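Local coordinates for GCN5-related N-acetyltransferase:Aminotransferase, class-II (Rhodopseudomonas palustris, PDB 2FIW), which binds acetyl coenzyme A and probably transfers its acetyl group to the amine of a still unidentified acceptor, at residues V20-F25 / P73-A77; I24-I29 / Y89-D93; Y136-N142 / N153-K158. All blocks are in the same frame, centred on the assembly; numbering follows the deposited sequence.

Contact 1 (V20-F25 / P73-A77)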
loop_
_atom_site.group_PDB
_atom_site.type_symbol
_atom_site.label_atom_id
_atom_site.label_comp_id
_atom_site.label_asym_id
_atom_site.label_seq_id
_atom_site.Cartn_x
_atom_site.Cartn_y
_atom_site.Cartn_z
ATOM N N VAL A 20 -12.272 4.408 7.867
ATOM C CA VAL A 20 -11.243 5.373 7.455
ATOM C C VAL A 20 -10.193 4.734 6.526
ATOM O O VAL A 20 -9.633 5.400 5.662
ATOM C CB VAL A 20 -10.562 6.135 8.662
ATOM C CG1 VAL A 20 -11.616 6.702 9.638
ATOM C CG2 VAL A 20 -9.565 5.250 9.405
ATOM N N THR A 21 -9.944 3.440 6.711
ATOM C CA THR A 21 -8.982 2.704 5.905
ATOM C C THR A 21 -9.524 2.536 4.487
ATOM O O THR A 21 -8.787 2.693 3.518
ATOM C CB THR A 21 -8.661 1.313 6.532
ATOM O OG1 THR A 21 -8.244 1.493 7.888
ATOM C CG2 THR A 21 -7.533 0.664 5.816
ATOM N N ALA A 22 -10.806 2.197 4.393
ATOM C CA ALA A 22 -11.495 2.040 3.125
ATOM C C ALA A 22 -11.556 3.371 2.412
ATOM O O ALA A 22 -11.441 3.407 1.205
ATOM C CB ALA A 22 -12.908 1.457 3.325
ATOM N N ALA A 23 -11.695 4.454 3.177
ATOM C CA ALA A 23 -11.691 5.813 2.664
ATOM C C ALA A 23 -10.333 6.300 2.140
ATOM O O ALA A 23 -10.271 7.019 1.136
ATOM C CB ALA A 23 -12.235 6.762 3.711
ATOM N N ILE A 24 -9.245 5.920 2.801
ATOM C CA ILE A 24 -7.895 6.287 2.330
ATOM C C ILE A 24 -7.583 5.545 1.032
ATOM O O ILE A 24 -6.939 6.082 0.131
ATOM C CB ILE A 24 -6.796 5.958 3.400
ATOM C CG1 ILE A 24 -6.840 6.967 4.552
ATOM C CG2 ILE A 24 -5.409 5.936 2.779
ATOM C CD1 ILE A 24 -6.204 6.455 5.847
ATOM N N PHE A 25 -8.045 4.296 0.973
ATOM C CA PHE A 25 -7.809 3.372 -0.123
ATOM C C PHE A 25 -8.494 3.874 -1.409
ATOM O O PHE A 25 -7.835 4.006 -2.450
ATOM C CB PHE A 25 -8.303 1.990 0.324
ATOM C CG PHE A 25 -8.420 0.955 -0.774
ATOM C CD1 PHE A 25 -9.650 0.726 -1.410
ATOM C CD2 PHE A 25 -7.340 0.135 -1.091
ATOM C CE1 PHE A 25 -9.768 -0.259 -2.386
ATOM C CE2 PHE A 25 -7.434 -0.840 -2.060
ATOM C CZ PHE A 25 -8.650 -1.056 -2.714
ATOM N N PRO A 73 -5.478 9.400 10.741
ATOM C CA PRO A 73 -4.953 8.422 9.793
ATOM C C PRO A 73 -4.809 9.011 8.383
ATOM O O PRO A 73 -5.762 9.586 7.844
ATOM C CB PRO A 73 -6.009 7.309 9.822
ATOM C CG PRO A 73 -6.717 7.495 11.120
ATOM C CD PRO A 73 -6.782 8.967 11.267
ATOM N N VAL A 74 -3.615 8.861 7.816
ATOM C CA VAL A 74 -3.247 9.486 6.552
ATOM C C VAL A 74 -2.680 8.465 5.554
ATOM O O VAL A 74 -2.315 8.837 4.441
ATOM C CB VAL A 74 -2.189 10.636 6.747
ATOM C CG1 VAL A 74 -2.751 11.756 7.620
ATOM C CG2 VAL A 74 -0.880 10.119 7.324
ATOM N N GLY A 75 -2.602 7.197 5.969
ATOM C CA GLY A 75 -1.993 6.137 5.172
ATOM C C GLY A 75 -2.009 4.803 5.890
ATOM O O GLY A 75 -2.125 4.755 7.118
ATOM N N PHE A 76 -1.917 3.713 5.130
ATOM C CA PHE A 76 -1.798 2.382 5.719
ATOM C C PHE A 76 -1.043 1.414 4.789
ATOM O O PHE A 76 -0.924 1.636 3.562
ATOM C CB PHE A 76 -3.178 1.811 6.132
ATOM C CG PHE A 76 -3.984 1.294 4.972
ATOM C CD1 PHE A 76 -4.698 2.180 4.151
ATOM C CD2 PHE A 76 -3.992 -0.071 4.665
ATOM C CE1 PHE A 76 -5.427 1.700 3.065
ATOM C CE2 PHE A 76 -4.723 -0.558 3.587
ATOM C CZ PHE A 76 -5.445 0.330 2.786
ATOM N N ALA A 77 -0.502 0.355 5.375
ATOM C CA ALA A 77 0.146 -0.679 4.583
ATOM C C ALA A 77 -0.066 -2.031 5.250
ATOM O O ALA A 77 -0.344 -2.106 6.445
ATOM C CB ALA A 77 1.631 -0.375 4.388
#

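Contact 2 (I24-I29 / Y89-D93). With ACO (acetyl coenzyme *a), chain C.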
loop_
_atom_site.group_PDB
_atom_site.type_symbol
_atom_site.label_atom_id
_atom_site.label_comp_id
_atom_site.label_asym_id
_atom_site.label_seq_id
_atom_site.Cartn_x
_atom_site.Cartn_y
_atom_site.Cartn_z
ATOM N N ILE A 24 -9.245 5.920 2.801
ATOM C CA ILE A 24 -7.895 6.287 2.330
ATOM C C ILE A 24 -7.583 5.545 1.032
ATOM O O ILE A 24 -6.939 6.082 0.131
ATOM C CB ILE A 24 -6.796 5.958 3.400
ATOM C CG1 ILE A 24 -6.840 6.967 4.552
ATOM C CG2 ILE A 24 -5.409 5.936 2.779
ATOM C CD1 ILE A 24 -6.204 6.455 5.847
ATOM N N PHE A 25 -8.045 4.296 0.973
ATOM C CA PHE A 25 -7.809 3.372 -0.123
ATOM C C PHE A 25 -8.494 3.874 -1.409
ATOM O O PHE A 25 -7.835 4.006 -2.450
ATOM C CB PHE A 25 -8.303 1.990 0.324
ATOM C CG PHE A 25 -8.420 0.955 -0.774
ATOM C CD1 PHE A 25 -9.650 0.726 -1.410
ATOM C CD2 PHE A 25 -7.340 0.135 -1.091
ATOM C CE1 PHE A 25 -9.768 -0.259 -2.386
ATOM C CE2 PHE A 25 -7.434 -0.840 -2.060
ATOM C CZ PHE A 25 -8.650 -1.056 -2.714
ATOM N N VAL A 26 -9.789 4.187 -1.334
ATOM C CA VAL A 26 -10.488 4.669 -2.522
ATOM C C VAL A 26 -10.011 6.061 -2.949
ATOM O O VAL A 26 -9.911 6.311 -4.146
ATOM C CB VAL A 26 -12.067 4.580 -2.465
ATOM C CG1 VAL A 26 -12.540 3.401 -1.662
ATOM C CG2 VAL A 26 -12.686 5.853 -1.986
ATOM N N ALA A 27 -9.707 6.954 -1.997
ATOM C CA ALA A 27 -9.261 8.302 -2.347
ATOM C C ALA A 27 -7.874 8.289 -2.975
ATOM O O ALA A 27 -7.592 9.049 -3.894
ATOM C CB ALA A 27 -9.297 9.194 -1.146
ATOM N N SER A 28 -7.012 7.413 -2.471
ATOM C CA SER A 28 -5.661 7.202 -3.005
ATOM C C SER A 28 -5.701 6.716 -4.460
ATOM O O SER A 28 -4.955 7.188 -5.311
ATOM C CB SER A 28 -4.940 6.172 -2.137
ATOM O OG SER A 28 -3.584 6.033 -2.512
ATOM N N ILE A 29 -6.581 5.754 -4.727
ATOM C CA ILE A 29 -6.774 5.204 -6.060
ATOM C C ILE A 29 -7.367 6.236 -7.050
ATOM O O ILE A 29 -6.816 6.449 -8.133
ATOM C CB ILE A 29 -7.622 3.924 -5.986
ATOM C CG1 ILE A 29 -6.821 2.823 -5.269
ATOM C CG2 ILE A 29 -8.135 3.485 -7.393
ATOM C CD1 ILE A 29 -7.680 1.675 -4.783
ATOM N N TYR A 89 -1.185 2.417 0.760
ATOM C CA TYR A 89 -2.091 3.483 0.314
ATOM C C TYR A 89 -1.966 4.692 1.233
ATOM O O TYR A 89 -2.284 4.626 2.420
ATOM C CB TYR A 89 -3.555 2.988 0.229
ATOM C CG TYR A 89 -3.715 1.868 -0.757
ATOM C CD1 TYR A 89 -3.972 2.135 -2.107
ATOM C CD2 TYR A 89 -3.564 0.533 -0.361
ATOM C CE1 TYR A 89 -4.083 1.098 -3.045
ATOM C CE2 TYR A 89 -3.671 -0.520 -1.283
ATOM C CZ TYR A 89 -3.937 -0.229 -2.626
ATOM O OH TYR A 89 -4.039 -1.252 -3.558
ATOM N N VAL A 90 -1.467 5.784 0.679
ATOM C CA VAL A 90 -1.389 7.063 1.377
ATOM C C VAL A 90 -2.497 7.957 0.849
ATOM O O VAL A 90 -2.742 7.977 -0.351
ATOM C CB VAL A 90 -0.002 7.729 1.154
ATOM C CG1 VAL A 90 0.091 9.118 1.878
ATOM C CG2 VAL A 90 1.113 6.773 1.615
ATOM N N HIS A 91 -3.168 8.687 1.736
ATOM C CA HIS A 91 -4.221 9.613 1.327
ATOM C C HIS A 91 -3.618 10.631 0.361
ATOM O O HIS A 91 -2.471 11.041 0.567
ATOM C CB HIS A 91 -4.835 10.316 2.548
ATOM C CG HIS A 91 -6.141 10.986 2.262
ATOM N ND1 HIS A 91 -6.227 12.300 1.841
ATOM C CD2 HIS A 91 -7.409 10.513 2.288
ATOM C CE1 HIS A 91 -7.497 12.609 1.636
ATOM N NE2 HIS A 91 -8.237 11.546 1.906
ATOM N N PRO A 92 -4.357 11.006 -0.715
ATOM C CA PRO A 92 -3.842 11.964 -1.713
ATOM C C PRO A 92 -3.433 13.336 -1.147
ATOM O O PRO A 92 -2.527 13.963 -1.663
ATOM C CB PRO A 92 -5.001 12.114 -2.700
ATOM C CG PRO A 92 -6.174 11.540 -2.049
ATOM C CD PRO A 92 -5.704 10.528 -1.077
ATOM N N ASP A 93 -4.085 13.775 -0.077
ATOM C CA ASP A 93 -3.717 15.012 0.594
ATOM C C ASP A 93 -2.409 14.949 1.390
ATOM O O ASP A 93 -1.916 15.986 1.823
ATOM C CB ASP A 93 -4.880 15.501 1.464
ATOM C CG ASP A 93 -6.067 15.971 0.623
ATOM O OD1 ASP A 93 -5.821 16.539 -0.463
ATOM O OD2 ASP A 93 -7.233 15.766 1.025
HETATM N N1A ACO C . 10.298 16.968 -1.050
HETATM C C2A ACO C . 10.391 16.312 -2.225
HETATM N N3A ACO C . 10.122 14.996 -2.317
HETATM C C4A ACO C . 9.735 14.256 -1.230
HETATM C C5A ACO C . 9.613 14.859 0.011
HETATM C C6A ACO C . 9.922 16.320 0.087
HETATM N N6A ACO C . 9.833 16.993 1.261
HETATM N N7A ACO C . 9.225 13.909 0.892
HETATM C C8A ACO C . 9.104 12.745 0.208
HETATM N N9A ACO C . 9.423 12.963 -1.075
HETATM C C1B ACO C . 9.431 12.000 -2.210
HETATM C C2B ACO C . 10.323 10.787 -2.025
HETATM O O2B ACO C . 11.677 11.088 -2.368
HETATM C C3B ACO C . 9.699 9.800 -2.997
HETATM O O3B ACO C . 10.351 9.834 -4.268
HETATM P P3B ACO C . 10.343 8.567 -5.278
HETATM O O7A ACO C . 8.960 8.505 -5.918
HETATM O O8A ACO C . 10.622 7.374 -4.393
HETATM O O9A ACO C . 11.458 8.913 -6.240
HETATM C C4B ACO C . 8.236 10.238 -3.147
HETATM O O4B ACO C . 8.116 11.509 -2.504
HETATM C C5B ACO C . 7.255 9.264 -2.495
HETATM O O5B ACO C . 7.742 8.956 -1.180
HETATM P P1A ACO C . 6.812 8.981 0.131
HETATM O O1A ACO C . 6.415 10.408 0.447
HETATM O O2A ACO C . 7.558 8.143 1.145
HETATM O O3A ACO C . 5.537 8.137 -0.393
HETATM P P2A ACO C . 4.034 8.658 -0.333
HETATM O O4A ACO C . 3.882 9.753 -1.353
HETATM O O5A ACO C . 3.703 8.926 1.107
HETATM O O6A ACO C . 3.179 7.366 -0.810
HETATM C CBP ACO C . 2.384 5.737 -2.515
HETATM C CCP ACO C . 3.568 6.470 -1.861
HETATM C CDP ACO C . 2.926 4.956 -3.706
HETATM C CEP ACO C . 1.742 4.791 -1.511
HETATM C CAP ACO C . 1.288 6.732 -2.968
HETATM O OAP ACO C . 1.730 7.544 -4.070
HETATM C C9P ACO C . -0.102 6.173 -3.255
HETATM O O9P ACO C . -0.995 6.067 -2.277
HETATM N N8P ACO C . -0.416 5.839 -4.438
HETATM C C7P ACO C . -1.690 5.333 -4.969
HETATM C C6P ACO C . -2.040 3.915 -4.517
HETATM C C5P ACO C . -0.970 2.977 -4.988
HETATM O O5P ACO C . -0.514 3.058 -6.122
HETATM N N4P ACO C . -0.552 2.084 -4.104
HETATM C C3P ACO C . 0.489 1.102 -4.328
HETATM C C2P ACO C . -0.160 -0.107 -4.982
HETATM S S1P ACO C . 1.007 -1.393 -4.742
HETATM C C ACO C . 0.367 -2.320 -3.513
HETATM O O ACO C . -0.441 -1.838 -2.728
HETATM C CH3 ACO C . 0.745 -3.585 -3.417
#

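Contact 3 (Y136-N142 / N153-K158)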
loop_
_atom_site.group_PDB
_atom_site.type_symbol
_atom_site.label_atom_id
_atom_site.label_comp_id
_atom_site.label_asym_id
_atom_site.label_seq_id
_atom_site.Cartn_x
_atom_site.Cartn_y
_atom_site.Cartn_z
ATOM N N TYR A 136 13.748 -2.254 -4.517
ATOM C CA TYR A 136 12.931 -3.291 -5.163
ATOM C C TYR A 136 13.253 -3.379 -6.650
ATOM O O TYR A 136 13.329 -2.352 -7.347
ATOM C CB TYR A 136 11.437 -3.032 -4.952
ATOM C CG TYR A 136 11.006 -3.241 -3.523
ATOM C CD1 TYR A 136 11.323 -2.297 -2.535
ATOM C CD2 TYR A 136 10.285 -4.377 -3.152
ATOM C CE1 TYR A 136 10.940 -2.493 -1.219
ATOM C CE2 TYR A 136 9.893 -4.576 -1.845
ATOM C CZ TYR A 136 10.224 -3.634 -0.887
ATOM O OH TYR A 136 9.851 -3.827 0.411
ATOM N N VAL A 137 13.433 -4.609 -7.129
ATOM C CA VAL A 137 13.840 -4.834 -8.504
ATOM C C VAL A 137 12.749 -5.561 -9.268
ATOM O O VAL A 137 12.296 -6.623 -8.843
ATOM C CB VAL A 137 15.173 -5.621 -8.571
ATOM C CG1 VAL A 137 15.491 -6.055 -10.005
ATOM C CG2 VAL A 137 16.318 -4.791 -7.969
ATOM N N ALA A 138 12.351 -4.984 -10.403
ATOM C CA ALA A 138 11.293 -5.534 -11.252
ATOM C C ALA A 138 11.647 -6.919 -11.769
ATOM O O ALA A 138 12.688 -7.113 -12.389
ATOM C CB ALA A 138 11.011 -4.605 -12.405
ATOM N N LYS A 139 10.777 -7.882 -11.504
ATOM C CA LYS A 139 11.016 -9.247 -11.923
ATOM C C LYS A 139 10.050 -9.721 -12.996
ATOM O O LYS A 139 10.448 -10.456 -13.899
ATOM C CB LYS A 139 11.001 -10.202 -10.718
ATOM C CG LYS A 139 12.183 -9.999 -9.740
ATOM C CD LYS A 139 13.513 -9.703 -10.476
ATOM C CE LYS A 139 14.713 -9.808 -9.566
ATOM N NZ LYS A 139 15.059 -11.242 -9.315
ATOM N N GLN A 140 8.791 -9.292 -12.908
ATOM C CA GLN A 140 7.733 -9.850 -13.753
ATOM C C GLN A 140 6.576 -8.869 -13.911
ATOM O O GLN A 140 5.993 -8.420 -12.925
ATOM C CB GLN A 140 7.253 -11.192 -13.161
ATOM C CG GLN A 140 6.290 -11.997 -14.019
ATOM C CD GLN A 140 6.769 -12.159 -15.455
ATOM O OE1 GLN A 140 6.257 -11.507 -16.365
ATOM N NE2 GLN A 140 7.767 -13.021 -15.663
ATOM N N ARG A 141 6.268 -8.524 -15.156
ATOM C CA ARG A 141 5.104 -7.725 -15.480
ATOM C C ARG A 141 3.892 -8.665 -15.495
ATOM O O ARG A 141 3.956 -9.747 -16.070
ATOM C CB ARG A 141 5.332 -7.011 -16.825
ATOM C CG ARG A 141 4.191 -6.149 -17.361
ATOM C CD ARG A 141 4.671 -4.704 -17.625
ATOM N NE ARG A 141 4.330 -3.905 -16.458
ATOM C CZ ARG A 141 3.505 -2.863 -16.418
ATOM N NH1 ARG A 141 2.944 -2.355 -17.499
ATOM N NH2 ARG A 141 3.280 -2.288 -15.247
ATOM N N ASN A 142 2.815 -8.277 -14.812
ATOM C CA ASN A 142 1.607 -9.091 -14.723
ATOM C C ASN A 142 0.376 -8.294 -15.091
ATOM O O ASN A 142 0.400 -7.070 -15.169
ATOM C CB ASN A 142 1.354 -9.628 -13.303
ATOM C CG ASN A 142 2.622 -9.892 -12.508
ATOM O OD1 ASN A 142 3.408 -10.800 -12.819
ATOM N ND2 ASN A 142 2.803 -9.123 -11.444
ATOM N N ASN A 153 0.490 -4.675 -13.442
ATOM C CA ASN A 153 1.406 -4.358 -12.357
ATOM C C ASN A 153 2.700 -5.112 -12.556
ATOM O O ASN A 153 2.845 -5.834 -13.531
ATOM C CB ASN A 153 0.801 -4.586 -10.951
ATOM C CG ASN A 153 0.459 -6.035 -10.670
ATOM O OD1 ASN A 153 1.249 -6.944 -10.924
ATOM N ND2 ASN A 153 -0.725 -6.249 -10.120
ATOM N N THR A 154 3.651 -4.912 -11.654
ATOM C CA THR A 154 4.952 -5.539 -11.758
ATOM C C THR A 154 5.323 -6.135 -10.408
ATOM O O THR A 154 5.261 -5.456 -9.366
ATOM C CB THR A 154 6.036 -4.517 -12.185
ATOM O OG1 THR A 154 5.529 -3.699 -13.237
ATOM C CG2 THR A 154 7.291 -5.207 -12.688
ATOM N N THR A 155 5.705 -7.407 -10.441
ATOM C CA THR A 155 6.298 -8.075 -9.292
ATOM C C THR A 155 7.720 -7.554 -9.155
ATOM O O THR A 155 8.474 -7.538 -10.113
ATOM C CB THR A 155 6.288 -9.608 -9.465
ATOM O OG1 THR A 155 4.954 -10.038 -9.744
ATOM C CG2 THR A 155 6.791 -10.306 -8.206
HETATM N N MSE A 156 8.047 -7.079 -7.960
HETATM C CA MSE A 156 9.339 -6.479 -7.663
HETATM C C MSE A 156 9.770 -7.039 -6.322
HETATM O O MSE A 156 8.958 -7.139 -5.404
HETATM C CB MSE A 156 9.236 -4.952 -7.568
HETATM C CG MSE A 156 8.479 -4.295 -8.711
HETATM SE SE MSE A 156 8.608 -2.389 -8.688
HETATM C CE MSE A 156 7.382 -2.012 -10.022
ATOM N N THR A 157 11.037 -7.421 -6.216
ATOM C CA THR A 157 11.539 -8.065 -4.995
ATOM C C THR A 157 12.707 -7.299 -4.387
ATOM O O THR A 157 13.470 -6.653 -5.102
ATOM C CB THR A 157 11.960 -9.537 -5.243
ATOM O OG1 THR A 157 12.990 -9.571 -6.236
ATOM C CG2 THR A 157 10.776 -10.385 -5.719
ATOM N N LYS A 158 12.817 -7.359 -3.064
ATOM C CA LYS A 158 13.941 -6.774 -2.345
ATOM C C LYS A 158 14.568 -7.782 -1.384
ATOM O O LYS A 158 13.862 -8.409 -0.580
ATOM C CB LYS A 158 13.504 -5.529 -1.574
ATOM C CG LYS A 158 14.660 -4.744 -0.945
ATOM C CD LYS A 158 14.150 -3.682 -0.003
ATOM C CE LYS A 158 15.281 -2.876 0.588
ATOM N NZ LYS A 158 14.760 -1.691 1.334
HETATM O O HOH W 1 4.034 -1.762 -12.240
#

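Contact 1 (V20-F25 / P73-A77)
The methyl of T21 sits squarely over the F76 ring: CG2 is 3.4 Å from the ring centroid and 4° off its normal, a CH-pi contact centred on the face. CG2 takes the position anti to the T21 backbone nitrogen (OG1 has chi1 -54°), which turns the methyl to the ring and OG1 back toward D17 O, its hydrogen-bond partner. Threonine thus serves both an apolar and a polar neighbour. At the rim of the same ring, F25 CB lies in the plane, 4.0 Å from F76 CE1, and I24 CG2 comes within 4.1 Å of F76 CD1. The other branch of I24 runs toward the backbone, with CD1 3.7 Å from G75 N, while V20 CG2 closes the end of the contact at 4.0 Å from P73 CG.

These contacts set helix 18-32 across strand 72-80 almost at a right angle, 85° between the short segments and 8.4 Å between their axes, as one outer layer of the alpha-beta-alpha sandwich of the GNAT fold. Beneath I24 the strand carries a classic beta bulge, V74 and G75 both facing A67. V74 points away from the helix and touches V99 of helix 99-112. Farther out, T21 also meets I66 of strand 63-69 and L59 of helix 52-60, and F76 rests on T64.

Contact 2 (I24-I29 / Y89-D93)
Two first torsions set up this contact: Y89 holds CG anti to its own carbonyl carbon (chi1 -61°), sending its ring toward the helix, and S28 holds OG anti to its backbone nitrogen, at the edge of that ring near its plane. F25 presents its own edge to a face of Y89, CD2 standing over the ring centre, in a T-shaped pair with centroids 4.8 Å apart and planes at 65°. I29 packs CD1 over a face of F25 and sets CG1 beside Y89, 3.9 Å from CE1, filling the corner the two rings make. The phenol suits this place because its flat body packs among apolar groups while OH accepts a hydrogen bond from W45 NE1. With a leucine at Y89, the F25 edge would probably lose its aromatic face and W45 NE1 its hydroxyl partner.

Further along, I24 CG2 lies 3.4 Å from Y89 O. A27 is small enough to let the turn after the strand close in: its CB is 3.8 Å from P92 CD, and CG of the same proline reaches the A27 carbonyl.

On the cofactor side, V90 N donates to O9P of acetyl coenzyme A (3.0 Å, 160°), and S28 OG, this protein's own addition from the helix, stands between V90 O, at 3.0 Å, and O9P, at 2.6 Å. Y89 CD1 borders the pantetheine too, 3.6 Å from C6P, and V90, turned away from the helix, offers CG2 to the ester oxygen O6A. The backbone of strand 84-90, through V90 N and also L88 O, thus holds the pantetheine arm, as in the acetyl coenzyme A site of GNAT acetyltransferases.

Contact 3 (Y136-N142 / N153-K158)
V137 and T157 exchange both backbone hydrogen bonds, as do N142 and N153, fixing the antiparallel pairing of strands 137-146 and 149-159 on either side of a slip in register by one residue. There K139 and Q140 both face T155 in a classic beta bulge. T155 O receives K139 N at 2.7 Å and, weakly, Q140 N at 3.3 Å, while T155 N returns a bond to Q140 O.

Among polar side chains, N142 is pivotal. Its ND2 donates to N153 OD1 (2.7 Å, N-H...O 169°), nearly in line with that C=O, and also to T155 OG1 at 2.9 Å. Each of the two N-H groups has its own acceptor close to the N142 amide plane, which lets one carboxamide span two residues of the partner strand; the amide planes of N142 and N153 are 75° apart. T155 OG1 is hydrogen-bonded to D122 OD1 as well. R141, bent at chi2 and chi3, folds its guanidinium back so that NE makes a weak bond to T154 OG1; its NH2 forms a salt bridge with D125.

The apolar contacts include a CH-pi approach, K158 CB standing 3.6 Å from the Y136 ring centroid, 6° off the normal. Lysine suits the spot: its extended chain crosses the ring, CD near CE1, and carries NZ to a salt bridge with E108, whose other oxygen bonds Y136 OH. Nearby, Y136 CB meets the CB of selenomethionine M156 at 3.9 Å, and A138 CB meets T154 CG2 at 3.8 Å. The bulge is a local feature, but an antiparallel hairpin like this, with strand 149-159 paired to strand 118-123, is the usual C-terminal part of the GNAT fold.

Contacts 1 and 2 are neighbours, centres about 6 Å apart, and share the adjacent residues I24 and F25 of helix 18-32. That helix packs first on strand 72-80 and then on the end of strand 84-90, adjacent strands joined by the backbone pairs V74-H91 and F76-Y89. Contact 3 comes later in the chain and lies across the molecule, its centre about 24 Å from that of contact 1 and 22 Å from that of contact 2. All three nevertheless reach the same mixed sheet, contact 3 lying in its hairpin edge. Acetyl coenzyme A touches contact 2 directly, so the helix packing begun in contact 1 leads into the cofactor pocket.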